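Local coordinates for glycosyltransferase (duf1792) (Streptococcus sanguinis, PDB 5V4A), which probably transfers a sugar from a UDP-sugar donor through this GT-D-fold C-terminal domain of a longer glycosyltransferase, and binds UDP here, at residues 40-44 with 200-204; 44-50 with 174-178. One frame throughout, in Å; residues are numbered along the deposited sequence.

How the contacts relate
Both contacts lie within the GT-D glycosyltransferase domain, on the same side of its centre, and both touch UDP; their centres are about 7 Å apart. Along the chain the order is 40-44, 44-50, 174-178 and 200-204, so contact 2 is nested inside the loop closed by contact 1. The loop between helices 30-36 and 48-58 serves both and meets the segments that follow strands 165-171 and 195-199, which flank strand 142-148 in the five-stranded parallel sheet. Gln44 belongs to both contacts, and Tyr43 O lies 2.9 Å from Asn175 N, probably a hydrogen bond. Together they bring three chain segments against the uracil, with Gly201 reaching on to O5'.

Contact 1 (40-44 with 200-204); sequences SIVYQ and LGPTA. With UDP (uridine-5'-diphosphate), chain C.
Ser40 leads into a type I beta turn from Ile41 to Gln44, closed by the hydrogen bond Gln44 N to Ile41 O (3.1 Å); a second, Ile41 N to Gln44 O (2.9 Å), pairs the same residues. Ile41 (chi1 p, chi2 t) brings CD1 to 3.7 Å from Pro202 CG. Tyr43 (chi1 p) stands 7.7 Å from Gly201, CA to CA; its CE1 lies 3.8 Å from Pro202 CD at the ring edge, while one ring face covers UDP C6. Opposite this loop, strand 195-199 runs into helix 201-213 at the C-terminal edge of the five-stranded parallel sheet of the GT-D fold, where UDP binds. Gly201 (55°/-141°) donates a hydrogen bond from N to UDP O5' (3.2 Å); a CB there would clash with Tyr43 CE1 and Pro202 CD. Gln44 (chi1 t, chi2 p), its CA 7.3 Å from that of Pro202, sets CB 3.9 Å from Pro202 CG. One water donates to Gln44 OE1 (2.6 Å) and UDP O4 (3.1 Å) and accepts from Thr203 OG1 (2.6 Å).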
# COMPACT_ATOMS: atom_id res chain seq x y z
N SER A 40 1.22 23.12 -28.90
CA SER A 40 0.84 21.73 -29.10
C SER A 40 1.85 20.83 -28.42
O SER A 40 3.01 21.21 -28.21
CB SER A 40 0.75 21.38 -30.59
OG SER A 40 -0.22 22.19 -31.26
N ILE A 41 1.41 19.63 -28.06
CA ILE A 41 2.31 18.59 -27.57
C ILE A 41 2.23 17.38 -28.52
O ILE A 41 1.35 17.30 -29.37
CB ILE A 41 2.00 18.19 -26.11
CG1 ILE A 41 0.62 17.57 -25.97
CG2 ILE A 41 2.12 19.40 -25.21
CD1 ILE A 41 0.38 17.01 -24.56
N VAL A 42 3.14 16.42 -28.32
CA VAL A 42 3.32 15.39 -29.34
C VAL A 42 2.04 14.58 -29.55
O VAL A 42 1.64 14.33 -30.69
CB VAL A 42 4.52 14.48 -29.00
CG1 VAL A 42 4.55 13.28 -29.95
CG2 VAL A 42 5.81 15.27 -29.14
N TYR A 43 1.35 14.17 -28.47
CA TYR A 43 0.12 13.42 -28.71
C TYR A 43 -1.14 14.25 -28.46
O TYR A 43 -2.23 13.68 -28.35
CB TYR A 43 0.08 12.11 -27.91
CG TYR A 43 0.30 12.17 -26.41
CD1 TYR A 43 -0.41 13.05 -25.62
CD2 TYR A 43 1.16 11.26 -25.78
CE1 TYR A 43 -0.22 13.07 -24.23
CE2 TYR A 43 1.34 11.27 -24.42
CZ TYR A 43 0.66 12.18 -23.64
OH TYR A 43 0.85 12.19 -22.27
N GLN A 44 -1.04 15.57 -28.45
CA GLN A 44 -2.25 16.40 -28.44
C GLN A 44 -1.97 17.75 -29.07
O GLN A 44 -1.19 18.54 -28.52
CB GLN A 44 -2.79 16.57 -27.02
CG GLN A 44 -4.05 17.44 -26.98
CD GLN A 44 -5.17 16.88 -27.84
OE1 GLN A 44 -5.71 15.81 -27.55
NE2 GLN A 44 -5.54 17.61 -28.91
N LEU A 200 -5.04 9.02 -20.73
CA LEU A 200 -5.46 9.66 -21.96
C LEU A 200 -4.93 11.09 -22.09
O LEU A 200 -5.59 11.93 -22.71
CB LEU A 200 -7.01 9.67 -22.06
CG LEU A 200 -7.70 9.74 -23.43
CD1 LEU A 200 -7.38 8.54 -24.33
CD2 LEU A 200 -9.23 9.92 -23.26
N GLY A 201 -3.74 11.36 -21.56
CA GLY A 201 -3.12 12.65 -21.72
C GLY A 201 -4.00 13.79 -21.26
O GLY A 201 -4.72 13.67 -20.25
N PRO A 202 -3.98 14.91 -21.99
CA PRO A 202 -4.78 16.08 -21.58
C PRO A 202 -6.28 15.83 -21.61
O PRO A 202 -7.01 16.45 -20.83
CB PRO A 202 -4.34 17.16 -22.58
CG PRO A 202 -3.06 16.66 -23.18
CD PRO A 202 -3.19 15.19 -23.21
N THR A 203 -6.77 14.96 -22.50
CA THR A 203 -8.18 14.61 -22.52
C THR A 203 -8.60 13.90 -21.23
O THR A 203 -9.75 14.04 -20.79
CB THR A 203 -8.51 13.76 -23.75
OG1 THR A 203 -8.04 14.43 -24.92
CG2 THR A 203 -10.00 13.45 -23.86
N ALA A 204 -7.69 13.14 -20.62
CA ALA A 204 -8.04 12.48 -19.36
C ALA A 204 -8.46 13.50 -18.30
O ALA A 204 -9.34 13.21 -17.47
CB ALA A 204 -6.85 11.65 -18.85
N1 UDP C . -2.84 9.26 -24.67
C2 UDP C . -3.82 8.74 -25.47
N3 UDP C . -4.42 9.65 -26.31
C4 UDP C . -4.13 10.99 -26.43
C5 UDP C . -3.10 11.46 -25.55
C6 UDP C . -2.51 10.59 -24.70
O2 UDP C . -4.15 7.57 -25.45
O4 UDP C . -4.77 11.69 -27.23
C1' UDP C . -2.21 8.33 -23.69
C2' UDP C . -0.78 7.86 -23.97
O2' UDP C . -0.76 6.84 -24.96
C3' UDP C . -0.38 7.38 -22.56
C4' UDP C . -1.18 8.29 -21.61
O4' UDP C . -2.12 9.00 -22.45
O3' UDP C . -0.78 6.04 -22.30
C5' UDP C . -0.37 9.26 -20.79
O5' UDP C . -1.19 10.20 -20.06
PA UDP C . -0.54 11.39 -19.24
O1A UDP C . 0.12 12.39 -20.18
O2A UDP C . -1.59 11.90 -18.32
O3A UDP C . 0.67 10.68 -18.40
PB UDP C . 1.57 11.14 -17.17
O1B UDP C . 0.98 12.51 -16.81
O2B UDP C . 2.97 11.29 -17.80
O3B UDP C . 1.49 10.16 -16.04
O HOH W 1 -5.48 14.21 -25.53

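Contact 2 (44-50 with 174-178); sequences QDFDPEL and RNAYS. With UDP (uridine-5'-diphosphate), chain C.
An extended run from Gln44 to Asp47 enters helix 48-58 and faces the loop after strand 165-171, in which Asn175 takes left-handed helical angles (54°/40°) ahead of the short 3-10 segment that includes Tyr177 and Ser178. The CA atoms of Gln44 and Asn175 are 4.5 Å apart. Asn175 (chi1 m) accepts at OD1 from Asp45 N (2.8 Å), and its ND2 donates weakly to Asp45 OD2 (3.2 Å). Gln44 OE1 takes a weak hydrogen bond from Tyr177 N (3.4 Å) besides that of the water of contact 1; NE2 gives to Asp45 O (2.9 Å) and to a second water (3.0 Å) that Ser178 N also reaches weakly. Ala176 N donates to the uracil O4 of UDP (3.0 Å). Asp47 is the N-cap: OD1 accepts from Leu50 N (3.0 Å) and, weakly, Glu49 N (2.8 Å). Leu50 CB lies 3.8 Å from the Tyr177 ring centroid, a CH-pi contact over its face. Leu50 also packs on Leu35 of helix 30-36 and Val206 of helix 201-213, so helix 48-58 abuts both.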
# COMPACT_ATOMS: atom_id res chain seq x y z
N GLN A 44 -1.04 15.57 -28.45
CA GLN A 44 -2.25 16.40 -28.44
C GLN A 44 -1.97 17.75 -29.07
O GLN A 44 -1.19 18.54 -28.52
CB GLN A 44 -2.79 16.57 -27.02
CG GLN A 44 -4.05 17.44 -26.98
CD GLN A 44 -5.17 16.88 -27.84
OE1 GLN A 44 -5.71 15.81 -27.55
NE2 GLN A 44 -5.54 17.61 -28.91
N ASP A 45 -2.59 18.02 -30.23
CA ASP A 45 -2.49 19.33 -30.86
C ASP A 45 -3.22 20.40 -30.04
O ASP A 45 -4.21 20.13 -29.35
CB ASP A 45 -3.11 19.34 -32.26
CG ASP A 45 -2.43 18.37 -33.23
OD1 ASP A 45 -1.35 17.83 -32.91
OD2 ASP A 45 -2.99 18.18 -34.34
N PHE A 46 -2.74 21.63 -30.16
CA PHE A 46 -3.40 22.75 -29.51
C PHE A 46 -4.85 22.84 -29.97
O PHE A 46 -5.14 22.76 -31.17
CB PHE A 46 -2.67 24.06 -29.80
CG PHE A 46 -3.45 25.28 -29.37
CD1 PHE A 46 -4.13 26.05 -30.30
CD2 PHE A 46 -3.50 25.66 -28.03
CE1 PHE A 46 -4.85 27.18 -29.90
CE2 PHE A 46 -4.23 26.78 -27.62
CZ PHE A 46 -4.90 27.54 -28.57
N ASP A 47 -5.74 23.03 -29.01
CA ASP A 47 -7.16 23.27 -29.20
C ASP A 47 -7.53 24.32 -28.17
O ASP A 47 -7.23 24.15 -26.98
CB ASP A 47 -7.99 22.00 -29.01
CG ASP A 47 -9.49 22.24 -29.11
OD1 ASP A 47 -10.05 22.95 -28.25
OD2 ASP A 47 -10.12 21.69 -30.04
N PRO A 48 -8.11 25.46 -28.57
CA PRO A 48 -8.35 26.53 -27.61
C PRO A 48 -9.36 26.14 -26.53
O PRO A 48 -9.27 26.63 -25.40
CB PRO A 48 -8.87 27.68 -28.48
CG PRO A 48 -9.47 26.99 -29.66
CD PRO A 48 -8.58 25.81 -29.92
N GLU A 49 -10.35 25.31 -26.87
CA GLU A 49 -11.32 24.90 -25.86
C GLU A 49 -10.67 24.00 -24.80
O GLU A 49 -10.93 24.17 -23.61
CB GLU A 49 -12.50 24.20 -26.52
CG GLU A 49 -13.47 25.20 -27.17
CD GLU A 49 -14.57 24.53 -27.96
OE1 GLU A 49 -14.29 23.56 -28.69
OE2 GLU A 49 -15.73 24.99 -27.85
N LEU A 50 -9.81 23.07 -25.23
CA LEU A 50 -9.06 22.23 -24.30
C LEU A 50 -8.18 23.05 -23.37
O LEU A 50 -8.24 22.90 -22.14
CB LEU A 50 -8.21 21.23 -25.10
CG LEU A 50 -7.22 20.39 -24.31
CD1 LEU A 50 -7.93 19.63 -23.25
CD2 LEU A 50 -6.46 19.43 -25.22
N ARG A 174 -3.71 9.65 -30.00
CA ARG A 174 -3.31 11.04 -29.98
C ARG A 174 -4.51 11.86 -30.40
O ARG A 174 -5.42 11.35 -31.07
CB ARG A 174 -2.13 11.31 -30.93
CG ARG A 174 -2.47 11.04 -32.39
CD ARG A 174 -1.21 11.11 -33.25
NE ARG A 174 -1.50 11.22 -34.68
CZ ARG A 174 -1.74 12.38 -35.30
NH1 ARG A 174 -1.72 13.52 -34.63
NH2 ARG A 174 -2.00 12.38 -36.61
N ASN A 175 -4.52 13.14 -30.02
CA ASN A 175 -5.61 14.04 -30.38
C ASN A 175 -6.98 13.47 -29.97
O ASN A 175 -7.96 13.54 -30.72
CB ASN A 175 -5.60 14.33 -31.89
CG ASN A 175 -4.42 15.19 -32.32
OD1 ASN A 175 -3.68 15.75 -31.51
ND2 ASN A 175 -4.22 15.28 -33.63
N ALA A 176 -7.04 12.86 -28.79
CA ALA A 176 -8.30 12.26 -28.34
C ALA A 176 -9.34 13.32 -27.99
O ALA A 176 -10.54 13.01 -27.96
CB ALA A 176 -8.09 11.36 -27.12
N TYR A 177 -8.91 14.55 -27.72
CA TYR A 177 -9.86 15.57 -27.31
C TYR A 177 -10.97 15.77 -28.34
O TYR A 177 -12.10 16.11 -27.97
CB TYR A 177 -9.15 16.90 -27.05
CG TYR A 177 -10.12 17.93 -26.52
CD1 TYR A 177 -10.41 17.99 -25.17
CD2 TYR A 177 -10.76 18.84 -27.38
CE1 TYR A 177 -11.31 18.91 -24.66
CE2 TYR A 177 -11.66 19.77 -26.87
CZ TYR A 177 -11.93 19.79 -25.51
OH TYR A 177 -12.81 20.70 -24.99
N SER A 178 -10.68 15.57 -29.63
CA SER A 178 -11.75 15.81 -30.60
C SER A 178 -12.90 14.81 -30.47
O SER A 178 -13.96 15.04 -31.05
CB SER A 178 -11.20 15.78 -32.03
OG SER A 178 -11.04 14.46 -32.49
N1 UDP C . -2.84 9.26 -24.67
C2 UDP C . -3.82 8.74 -25.47
N3 UDP C . -4.42 9.65 -26.31
C4 UDP C . -4.13 10.99 -26.43
C5 UDP C . -3.10 11.46 -25.55
C6 UDP C . -2.51 10.59 -24.70
O2 UDP C . -4.15 7.57 -25.45
O4 UDP C . -4.77 11.69 -27.23
C1' UDP C . -2.21 8.33 -23.69
C2' UDP C . -0.78 7.86 -23.97
O2' UDP C . -0.76 6.84 -24.96
C3' UDP C . -0.38 7.38 -22.56
C4' UDP C . -1.18 8.29 -21.61
O4' UDP C . -2.12 9.00 -22.45
O3' UDP C . -0.78 6.04 -22.30
C5' UDP C . -0.37 9.26 -20.79
O5' UDP C . -1.19 10.20 -20.06
PA UDP C . -0.54 11.39 -19.24
O1A UDP C . 0.12 12.39 -20.18
O2A UDP C . -1.59 11.90 -18.32
O3A UDP C . 0.67 10.68 -18.40
PB UDP C . 1.57 11.14 -17.17
O1B UDP C . 0.98 12.51 -16.81
O2B UDP C . 2.97 11.29 -17.80
O3B UDP C . 1.49 10.16 -16.04
O HOH W 2 -7.95 17.04 -30.58